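Local coordinates for protein Maltose/maltodextrin transport permease homologue (Bdellovibrio bacteriovorus HD100, PDB 6FFL) that binds maltotriose through this solute-binding (MalE) domain, which is fused to the transmembrane subunit MalF of an ABC transporter that probably carries maltose and maltodextrins, at residues Trp155-Tyr161 against Ile209-Asp215; Thr196-Leu201 against Tyr358-Leu362. One frame throughout, in Å; residues are numbered along the deposited sequence.

Interaction 1: Trp155-Tyr161 against Ile209-Asp215; sequences WGLVFNY and IIPKECD
Pro211 is held twice: its ring lies against the indole of Trp155, and its carbonyl takes the hydroxyl of Tyr161. The setting is the bacterial solute-binding protein fold: edge strand 157-158 of a four-stranded mixed sheet meets the loop that leads from helix 191-205 into helix 216-224. Pro211 CG stands 3.6 Å from the centroid of the five-membered ring of Trp155 and only 5° off its normal, a CH-pi contact over the face, while Ile209 O sits at the edge of the indole. The phenol of Tyr161 is held on two sides. Ile210 CD1 covers one ring face, 4.0 Å from the centroid, and Tyr161 OH donates to Pro211 O at 2.6 Å, approaching in the plane of that carbonyl. Tyr161 chi1 of 61°, with CG wedged between the backbone N and the carbonyl carbon, swings the ring across to the loop. Alongside, Leu157 and Ile210 point the same way, and Val158 CB packs on Cys214 SG at 3.9 Å. The backbones add one hydrogen bond, Leu157 N to Ile209 O at 3.0 Å, bent to 139° at the hydrogen, and a CA-H...O contact from Ile210 CA to Leu157 O. Farther out, strand 228-234 pairs with Trp155 and Val158 through backbone bonds, Ala219 and Leu222 of helix 216-224 cover Val158, and Asp215 OD1 caps that helix at Thr218 N. Near Asn160, the centre of an inverse gamma turn, a water bridges the segments, donating to Asn160 OD1 at 3.1 Å and to Cys214 O at 2.5 Å, the latter short enough that its exact length is doubtful.

Interaction 2: Thr196-Leu201 against Tyr358-Leu362; sequences TFQFIL and YQKVL
A chi1 of -156° sends the Tyr358 ring from helix 346-362 toward helix 191-205, where Phe197, whose CG lies opposite its own carbonyl carbon, turns its ring to meet it. The two rings lie near parallel but slid apart, so that they barely overlap, and their exact spacing is doubtful; the side chains run past each other in opposite directions. Tyr358 extends past the Phe197 ring to the backbone, where its OH donates to Phe197 O at 2.9 Å. The C=O...O angle of 123°, in the carbonyl plane, places the donor on a lone pair. Ile200 CG2 packs at the edge of the phenol, 4.1 Å from Tyr358 CZ. One helical turn after Phe197, Leu201 spreads its two methyls between neighbours: CD1 meets Val361 CG1 at 3.8 Å, and CD2 meets Leu362 CD2. The segment axes cross at -38° and stay 11.1 Å apart at their closest, a separation spanned by these large side chains. Phe167 meets Tyr358 edge-to-face, and Pro368 and Ala371 of helix 368-384 pack against Phe197. The contact thus joins two helices distant in sequence through a mostly apolar interface, in which Phe197 O accepts both the helical Leu201 N and the tyrosine hydroxyl, so that a buried phenol is satisfied without interrupting the helix.

Overall arrangement
Interactions 1 and 2 share a continuous core on the same side of the chain's centre, their own centres about 13 Å apart. Tyr161 is the main joint: its CE1 packs on Leu362 CD1 at 3.9 Å, its CD1 on Ile200 CG2 at 3.9 Å, and its carbonyl O approaches Tyr358 CE2 at 3.8 Å. Helix 191-205 supplies one partner of interaction 2 and, a few residues later, leads into the loop of interaction 1. The bound maltotriose lies closer to the first contact: the side chain of Asn160 lies about 5 Å from a bound glucose unit, whereas that of Tyr358 stays about 10 Å from one.

Interaction 1: Trp155-Tyr161 against Ile209-Asp215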
ATOM      1  N   TRP A 155     -11.487   5.472  20.306  1.00 17.79           N
ATOM      2  CA  TRP A 155     -11.626   4.114  19.808  1.00 18.41           C
ATOM      3  C   TRP A 155     -10.392   3.300  20.153  1.00 20.26           C
ATOM      4  O   TRP A 155      -9.272   3.819  20.147  1.00 21.10           O
ATOM      5  CB  TRP A 155     -11.840   4.107  18.291  1.00 18.57           C
ATOM      6  CG  TRP A 155     -13.210   4.550  17.960  1.00 20.68           C
ATOM      7  CD1 TRP A 155     -13.604   5.789  17.565  1.00 18.45           C
ATOM      8  CD2 TRP A 155     -14.394   3.760  18.047  1.00 20.27           C
ATOM      9  NE1 TRP A 155     -14.960   5.815  17.384  1.00 23.31           N
ATOM     10  CE2 TRP A 155     -15.469   4.577  17.675  1.00 24.17           C
ATOM     11  CE3 TRP A 155     -14.644   2.430  18.407  1.00 21.71           C
ATOM     12  CZ2 TRP A 155     -16.781   4.112  17.639  1.00 30.92           C
ATOM     13  CZ3 TRP A 155     -15.943   1.968  18.371  1.00 23.65           C
ATOM     14  CH2 TRP A 155     -16.996   2.806  17.991  1.00 22.63           C
ATOM     15  N   GLY A 156     -10.599   2.024  20.463  1.00 16.28           N
ATOM     16  CA  GLY A 156      -9.460   1.161  20.708  1.00 18.21           C
ATOM     17  C   GLY A 156      -8.638   0.944  19.451  1.00 18.17           C
ATOM     18  O   GLY A 156      -7.403   0.914  19.501  1.00 15.99           O
ATOM     19  N   LEU A 157      -9.306   0.806  18.309  1.00 14.73           N
ATOM     20  CA  LEU A 157      -8.630   0.455  17.067  1.00 15.13           C
ATOM     21  C   LEU A 157      -9.368   1.085  15.898  1.00 15.47           C
ATOM     22  O   LEU A 157     -10.597   1.025  15.839  1.00 17.00           O
ATOM     23  CB  LEU A 157      -8.583  -1.069  16.879  1.00 13.22           C
ATOM     24  CG  LEU A 157      -8.041  -1.601  15.547  1.00 11.91           C
ATOM     25  CD1 LEU A 157      -6.575  -1.219  15.374  1.00 15.64           C
ATOM     26  CD2 LEU A 157      -8.205  -3.124  15.482  1.00 16.74           C
ATOM     27  N   VAL A 158      -8.620   1.658  14.953  1.00 14.37           N
ATOM     28  CA  VAL A 158      -9.201   2.168  13.711  1.00 15.17           C
ATOM     29  C   VAL A 158      -8.383   1.659  12.540  1.00 17.94           C
ATOM     30  O   VAL A 158      -7.154   1.532  12.630  1.00 14.85           O
ATOM     31  CB  VAL A 158      -9.264   3.714  13.666  1.00 14.37           C
ATOM     32  CG1 VAL A 158     -10.208   4.257  14.759  1.00 14.97           C
ATOM     33  CG2 VAL A 158      -7.860   4.326  13.795  1.00 16.50           C
ATOM     34  N   PHE A 159      -9.069   1.383  11.436  1.00 15.75           N
ATOM     35  CA  PHE A 159      -8.398   1.176  10.157  1.00 18.49           C
ATOM     36  C   PHE A 159      -9.450   1.135   9.060  1.00 18.38           C
ATOM     37  O   PHE A 159     -10.658   1.050   9.314  1.00 17.32           O
ATOM     38  CB  PHE A 159      -7.484  -0.069  10.138  1.00 17.63           C
ATOM     39  CG  PHE A 159      -8.170  -1.416  10.280  1.00 16.92           C
ATOM     40  CD1 PHE A 159      -8.849  -1.774  11.438  1.00 17.03           C
ATOM     41  CD2 PHE A 159      -8.006  -2.380   9.281  1.00 19.86           C
ATOM     42  CE1 PHE A 159      -9.416  -3.035  11.568  1.00 18.02           C
ATOM     43  CE2 PHE A 159      -8.565  -3.648   9.395  1.00 21.29           C
ATOM     44  CZ  PHE A 159      -9.275  -3.984  10.547  1.00 19.07           C
ATOM     45  N   ASN A 160      -8.961   1.224   7.823  1.00 17.28           N
ATOM     46  CA  ASN A 160      -9.799   1.269   6.632  1.00 21.33           C
ATOM     47  C   ASN A 160     -10.217  -0.158   6.281  1.00 18.04           C
ATOM     48  O   ASN A 160      -9.855  -0.714   5.248  1.00 17.65           O
ATOM     49  CB  ASN A 160      -9.039   1.938   5.491  1.00 18.69           C
ATOM     50  CG  ASN A 160      -9.910   2.200   4.282  1.00 22.27           C
ATOM     51  OD1 ASN A 160     -11.141   2.213   4.381  1.00 25.19           O
ATOM     52  ND2 ASN A 160      -9.280   2.396   3.130  1.00 23.99           N
ATOM     53  N   TYR A 161     -11.017  -0.749   7.171  1.00 23.30           N
ATOM     54  CA  TYR A 161     -11.271  -2.184   7.106  1.00 26.41           C
ATOM     55  C   TYR A 161     -12.226  -2.596   5.988  1.00 26.52           C
ATOM     56  O   TYR A 161     -12.399  -3.801   5.764  1.00 26.62           O
ATOM     57  CB  TYR A 161     -11.791  -2.679   8.460  1.00 23.82           C
ATOM     58  CG  TYR A 161     -13.088  -2.049   8.930  1.00 20.21           C
ATOM     59  CD1 TYR A 161     -14.315  -2.453   8.410  1.00 22.53           C
ATOM     60  CD2 TYR A 161     -13.090  -1.081   9.926  1.00 21.31           C
ATOM     61  CE1 TYR A 161     -15.495  -1.894   8.853  1.00 25.33           C
ATOM     62  CE2 TYR A 161     -14.269  -0.514  10.371  1.00 22.43           C
ATOM     63  CZ  TYR A 161     -15.463  -0.922   9.842  1.00 25.24           C
ATOM     64  OH  TYR A 161     -16.636  -0.360  10.297  1.00 25.39           O
ATOM     65  N   ILE A 209     -14.781  -2.528  19.158  1.00 20.07           N
ATOM     66  CA  ILE A 209     -13.549  -1.774  19.356  1.00 18.00           C
ATOM     67  C   ILE A 209     -13.125  -0.993  18.120  1.00 16.89           C
ATOM     68  O   ILE A 209     -12.152  -0.227  18.203  1.00 16.77           O
ATOM     69  CB  ILE A 209     -12.396  -2.682  19.842  1.00 20.54           C
ATOM     70  CG1 ILE A 209     -11.922  -3.638  18.748  1.00 20.49           C
ATOM     71  CG2 ILE A 209     -12.833  -3.480  21.064  1.00 20.11           C
ATOM     72  CD1 ILE A 209     -10.560  -4.251  19.076  1.00 20.58           C
ATOM     73  N   ILE A 210     -13.814  -1.150  16.986  1.00 18.47           N
ATOM     74  CA  ILE A 210     -13.570  -0.345  15.787  1.00 16.45           C
ATOM     75  C   ILE A 210     -14.869   0.366  15.419  1.00 19.35           C
ATOM     76  O   ILE A 210     -15.960  -0.146  15.715  1.00 20.98           O
ATOM     77  CB  ILE A 210     -13.059  -1.200  14.608  1.00 15.25           C
ATOM     78  CG1 ILE A 210     -14.123  -2.213  14.173  1.00 16.86           C
ATOM     79  CG2 ILE A 210     -11.761  -1.905  14.955  1.00 14.78           C
ATOM     80  CD1 ILE A 210     -13.710  -3.059  12.967  1.00 20.90           C
ATOM     81  N   PRO A 211     -14.810   1.534  14.786  1.00 18.56           N
ATOM     82  CA  PRO A 211     -16.041   2.275  14.483  1.00 19.54           C
ATOM     83  C   PRO A 211     -16.902   1.576  13.439  1.00 23.04           C
ATOM     84  O   PRO A 211     -16.424   0.799  12.613  1.00 25.88           O
ATOM     85  CB  PRO A 211     -15.530   3.622  13.958  1.00 19.77           C
ATOM     86  CG  PRO A 211     -14.076   3.692  14.386  1.00 21.33           C
ATOM     87  CD  PRO A 211     -13.599   2.280  14.410  1.00 21.54           C
ATOM     88  N   LYS A 212     -18.206   1.882  13.483  1.00 21.19           N
ATOM     89  CA  LYS A 212     -19.125   1.320  12.492  1.00 23.50           C
ATOM     90  C   LYS A 212     -18.859   1.873  11.098  1.00 24.02           C
ATOM     91  O   LYS A 212     -19.157   1.206  10.098  1.00 33.23           O
ATOM     92  CB  LYS A 212     -20.572   1.600  12.897  1.00 23.54           C
ATOM     93  CG  LYS A 212     -20.967   1.004  14.234  1.00 40.74           C
ATOM     94  CD  LYS A 212     -21.284  -0.482  14.131  1.00 41.39           C
ATOM     95  CE  LYS A 212     -22.143  -0.930  15.309  1.00 44.63           C
ATOM     96  NZ  LYS A 212     -22.450  -2.386  15.291  1.00 44.82           N
ATOM     97  N   GLU A 213     -18.350   3.099  11.006  1.00 27.26           N
ATOM     98  CA  GLU A 213     -17.970   3.717   9.739  1.00 34.65           C
ATOM     99  C   GLU A 213     -16.554   4.240   9.894  1.00 32.10           C
ATOM    100  O   GLU A 213     -16.283   5.043  10.791  1.00 32.67           O
ATOM    101  CB  GLU A 213     -18.916   4.859   9.349  1.00 40.94           C
ATOM    102  CG  GLU A 213     -20.393   4.599   9.631  1.00 55.59           C
ATOM    103  CD  GLU A 213     -21.051   3.749   8.561  1.00 68.07           C
ATOM    104  OE1 GLU A 213     -20.413   3.514   7.514  1.00 72.87           O
ATOM    105  OE2 GLU A 213     -22.209   3.323   8.765  1.00 75.76           O
ATOM    106  N   CYS A 214     -15.648   3.796   9.024  1.00 24.78           N
ATOM    107  CA  CYS A 214     -14.247   4.155   9.220  1.00 25.71           C
ATOM    108  C   CYS A 214     -13.533   4.027   7.871  1.00 28.64           C
ATOM    109  O   CYS A 214     -12.987   2.969   7.552  1.00 30.03           O
ATOM    110  CB  CYS A 214     -13.608   3.277  10.279  1.00 23.78           C
ATOM    111  SG  CYS A 214     -12.026   3.858  10.879  1.00 24.36           S
ATOM    112  N   ASP A 215     -13.550   5.111   7.095  1.00 23.17           N
ATOM    113  CA  ASP A 215     -12.781   5.118   5.860  1.00 28.23           C
ATOM    114  C   ASP A 215     -11.338   5.516   6.172  1.00 26.21           C
ATOM    115  O   ASP A 215     -10.961   5.702   7.335  1.00 21.79           O
ATOM    116  CB  ASP A 215     -13.449   6.013   4.809  1.00 25.41           C
ATOM    117  CG  ASP A 215     -13.467   7.491   5.182  1.00 29.80           C
ATOM    118  OD1 ASP A 215     -12.825   7.907   6.169  1.00 29.03           O
ATOM    119  OD2 ASP A 215     -14.148   8.257   4.464  1.00 33.91           O
TER
HETATM  120  O   HOH W   1     -13.300   0.880   6.199  1.00 42.40           O

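Interaction 2: Thr196-Leu201 against Tyr358-Leu362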
ATOM      1  N   THR A 196     -11.995 -14.441   7.875  1.00 16.38           N
ATOM      2  CA  THR A 196     -11.535 -13.054   7.852  1.00 15.59           C
ATOM      3  C   THR A 196     -12.711 -12.088   7.879  1.00 14.91           C
ATOM      4  O   THR A 196     -12.723 -11.117   8.646  1.00 16.19           O
ATOM      5  CB  THR A 196     -10.681 -12.810   6.599  1.00 13.68           C
ATOM      6  OG1 THR A 196      -9.501 -13.624   6.660  1.00 14.53           O
ATOM      7  CG2 THR A 196     -10.260 -11.354   6.517  1.00 15.55           C
ATOM      8  N   PHE A 197     -13.694 -12.322   7.007  1.00 14.24           N
ATOM      9  CA  PHE A 197     -14.928 -11.548   7.037  1.00 13.89           C
ATOM     10  C   PHE A 197     -15.546 -11.554   8.426  1.00 16.92           C
ATOM     11  O   PHE A 197     -15.981 -10.509   8.929  1.00 16.69           O
ATOM     12  CB  PHE A 197     -15.937 -12.111   6.033  1.00 13.28           C
ATOM     13  CG  PHE A 197     -15.603 -11.832   4.594  1.00 16.04           C
ATOM     14  CD1 PHE A 197     -14.613 -10.923   4.247  1.00 22.40           C
ATOM     15  CD2 PHE A 197     -16.273 -12.507   3.582  1.00 17.37           C
ATOM     16  CE1 PHE A 197     -14.325 -10.663   2.913  1.00 19.26           C
ATOM     17  CE2 PHE A 197     -15.982 -12.263   2.240  1.00 18.80           C
ATOM     18  CZ  PHE A 197     -14.996 -11.337   1.912  1.00 15.84           C
ATOM     19  N   GLN A 198     -15.605 -12.729   9.063  1.00 17.91           N
ATOM     20  CA  GLN A 198     -16.270 -12.805  10.360  1.00 15.53           C
ATOM     21  C   GLN A 198     -15.448 -12.147  11.454  1.00 15.55           C
ATOM     22  O   GLN A 198     -16.024 -11.570  12.387  1.00 19.44           O
ATOM     23  CB  GLN A 198     -16.586 -14.260  10.723  1.00 20.83           C
ATOM     24  CG  GLN A 198     -17.349 -14.998   9.629  1.00 29.74           C
ATOM     25  CD  GLN A 198     -17.792 -16.403  10.017  1.00 42.99           C
ATOM     26  OE1 GLN A 198     -18.986 -16.716   9.990  1.00 42.86           O
ATOM     27  NE2 GLN A 198     -16.834 -17.257  10.370  1.00 40.55           N
ATOM     28  N   PHE A 199     -14.118 -12.244  11.368  1.00 17.01           N
ATOM     29  CA  PHE A 199     -13.245 -11.637  12.373  1.00 16.49           C
ATOM     30  C   PHE A 199     -13.466 -10.136  12.441  1.00 19.84           C
ATOM     31  O   PHE A 199     -13.600  -9.562  13.530  1.00 19.15           O
ATOM     32  CB  PHE A 199     -11.782 -11.959  12.043  1.00 18.38           C
ATOM     33  CG  PHE A 199     -10.784 -11.301  12.959  1.00 18.92           C
ATOM     34  CD1 PHE A 199     -10.679 -11.682  14.291  1.00 20.88           C
ATOM     35  CD2 PHE A 199      -9.956 -10.299  12.480  1.00 19.80           C
ATOM     36  CE1 PHE A 199      -9.762 -11.078  15.123  1.00 25.13           C
ATOM     37  CE2 PHE A 199      -9.036  -9.689  13.313  1.00 19.89           C
ATOM     38  CZ  PHE A 199      -8.938 -10.076  14.625  1.00 18.16           C
ATOM     39  N   ILE A 200     -13.551  -9.484  11.285  1.00 17.34           N
ATOM     40  CA  ILE A 200     -13.725  -8.040  11.294  1.00 18.49           C
ATOM     41  C   ILE A 200     -15.151  -7.670  11.691  1.00 19.68           C
ATOM     42  O   ILE A 200     -15.369  -6.683  12.400  1.00 18.82           O
ATOM     43  CB  ILE A 200     -13.302  -7.459   9.937  1.00 21.67           C
ATOM     44  CG1 ILE A 200     -11.768  -7.457   9.865  1.00 21.91           C
ATOM     45  CG2 ILE A 200     -13.842  -6.049   9.731  1.00 18.15           C
ATOM     46  CD1 ILE A 200     -11.246  -7.008   8.565  1.00 23.28           C
ATOM     47  N   LEU A 201     -16.148  -8.469  11.285  1.00 15.95           N
ATOM     48  CA  LEU A 201     -17.495  -8.233  11.794  1.00 16.03           C
ATOM     49  C   LEU A 201     -17.531  -8.318  13.315  1.00 17.82           C
ATOM     50  O   LEU A 201     -18.239  -7.548  13.975  1.00 20.70           O
ATOM     51  CB  LEU A 201     -18.488  -9.232  11.191  1.00 20.68           C
ATOM     52  CG  LEU A 201     -18.928  -9.021   9.750  1.00 22.95           C
ATOM     53  CD1 LEU A 201     -19.834 -10.176   9.353  1.00 25.05           C
ATOM     54  CD2 LEU A 201     -19.671  -7.719   9.611  1.00 23.39           C
ATOM     55  N   TYR A 358     -17.262  -7.733   0.138  1.00 15.34           N
ATOM     56  CA  TYR A 358     -17.205  -7.356   1.551  1.00 20.03           C
ATOM     57  C   TYR A 358     -18.020  -6.102   1.828  1.00 16.00           C
ATOM     58  O   TYR A 358     -18.531  -5.934   2.939  1.00 16.28           O
ATOM     59  CB  TYR A 358     -15.766  -7.164   2.057  1.00 18.69           C
ATOM     60  CG  TYR A 358     -15.679  -7.349   3.585  1.00 18.18           C
ATOM     61  CD1 TYR A 358     -16.445  -8.328   4.222  1.00 20.83           C
ATOM     62  CD2 TYR A 358     -14.891  -6.526   4.376  1.00 18.80           C
ATOM     63  CE1 TYR A 358     -16.390  -8.521   5.607  1.00 19.00           C
ATOM     64  CE2 TYR A 358     -14.827  -6.702   5.755  1.00 22.33           C
ATOM     65  CZ  TYR A 358     -15.581  -7.702   6.366  1.00 24.74           C
ATOM     66  OH  TYR A 358     -15.541  -7.897   7.739  1.00 24.62           O
ATOM     67  N   GLN A 359     -18.179  -5.225   0.839  1.00 16.01           N
ATOM     68  CA  GLN A 359     -19.075  -4.090   1.037  1.00 17.67           C
ATOM     69  C   GLN A 359     -20.483  -4.571   1.341  1.00 18.80           C
ATOM     70  O   GLN A 359     -21.170  -4.008   2.202  1.00 17.55           O
ATOM     71  CB  GLN A 359     -19.070  -3.178  -0.195  1.00 26.69           C
ATOM     72  CG  GLN A 359     -19.731  -1.818   0.022  1.00 35.53           C
ATOM     73  CD  GLN A 359     -21.249  -1.854  -0.128  1.00 49.71           C
ATOM     74  OE1 GLN A 359     -21.802  -2.737  -0.784  1.00 60.04           O
ATOM     75  NE2 GLN A 359     -21.929  -0.892   0.493  1.00 49.89           N
ATOM     76  N   LYS A 360     -20.920  -5.632   0.660  1.00 14.21           N
ATOM     77  CA  LYS A 360     -22.260  -6.156   0.894  1.00 14.70           C
ATOM     78  C   LYS A 360     -22.364  -6.825   2.254  1.00 14.65           C
ATOM     79  O   LYS A 360     -23.412  -6.758   2.904  1.00 17.89           O
ATOM     80  CB  LYS A 360     -22.628  -7.146  -0.208  1.00 18.16           C
ATOM     81  CG  LYS A 360     -22.773  -6.531  -1.586  1.00 24.98           C
ATOM     82  CD  LYS A 360     -22.986  -7.642  -2.613  1.00 30.13           C
ATOM     83  CE  LYS A 360     -23.234  -7.098  -4.006  1.00 46.59           C
ATOM     84  NZ  LYS A 360     -23.458  -8.205  -4.977  1.00 51.56           N
ATOM     85  N   VAL A 361     -21.300  -7.509   2.683  1.00 15.13           N
ATOM     86  CA  VAL A 361     -21.279  -8.088   4.024  1.00 14.17           C
ATOM     87  C   VAL A 361     -21.390  -6.991   5.072  1.00 13.40           C
ATOM     88  O   VAL A 361     -22.221  -7.057   5.990  1.00 16.87           O
ATOM     89  CB  VAL A 361     -19.995  -8.904   4.237  1.00 16.12           C
ATOM     90  CG1 VAL A 361     -19.948  -9.430   5.673  1.00 18.00           C
ATOM     91  CG2 VAL A 361     -19.912 -10.029   3.251  1.00 19.32           C
ATOM     92  N   LEU A 362     -20.518  -5.986   4.975  1.00 16.06           N
ATOM     93  CA  LEU A 362     -20.528  -4.919   5.972  1.00 19.82           C
ATOM     94  C   LEU A 362     -21.827  -4.132   5.945  1.00 17.61           C
ATOM     95  O   LEU A 362     -22.256  -3.616   6.982  1.00 19.47           O
ATOM     96  CB  LEU A 362     -19.338  -3.989   5.754  1.00 17.35           C
ATOM     97  CG  LEU A 362     -17.989  -4.661   6.015  1.00 24.78           C
ATOM     98  CD1 LEU A 362     -16.864  -3.699   5.730  1.00 30.63           C
ATOM     99  CD2 LEU A 362     -17.885  -5.182   7.445  1.00 29.95           C
TER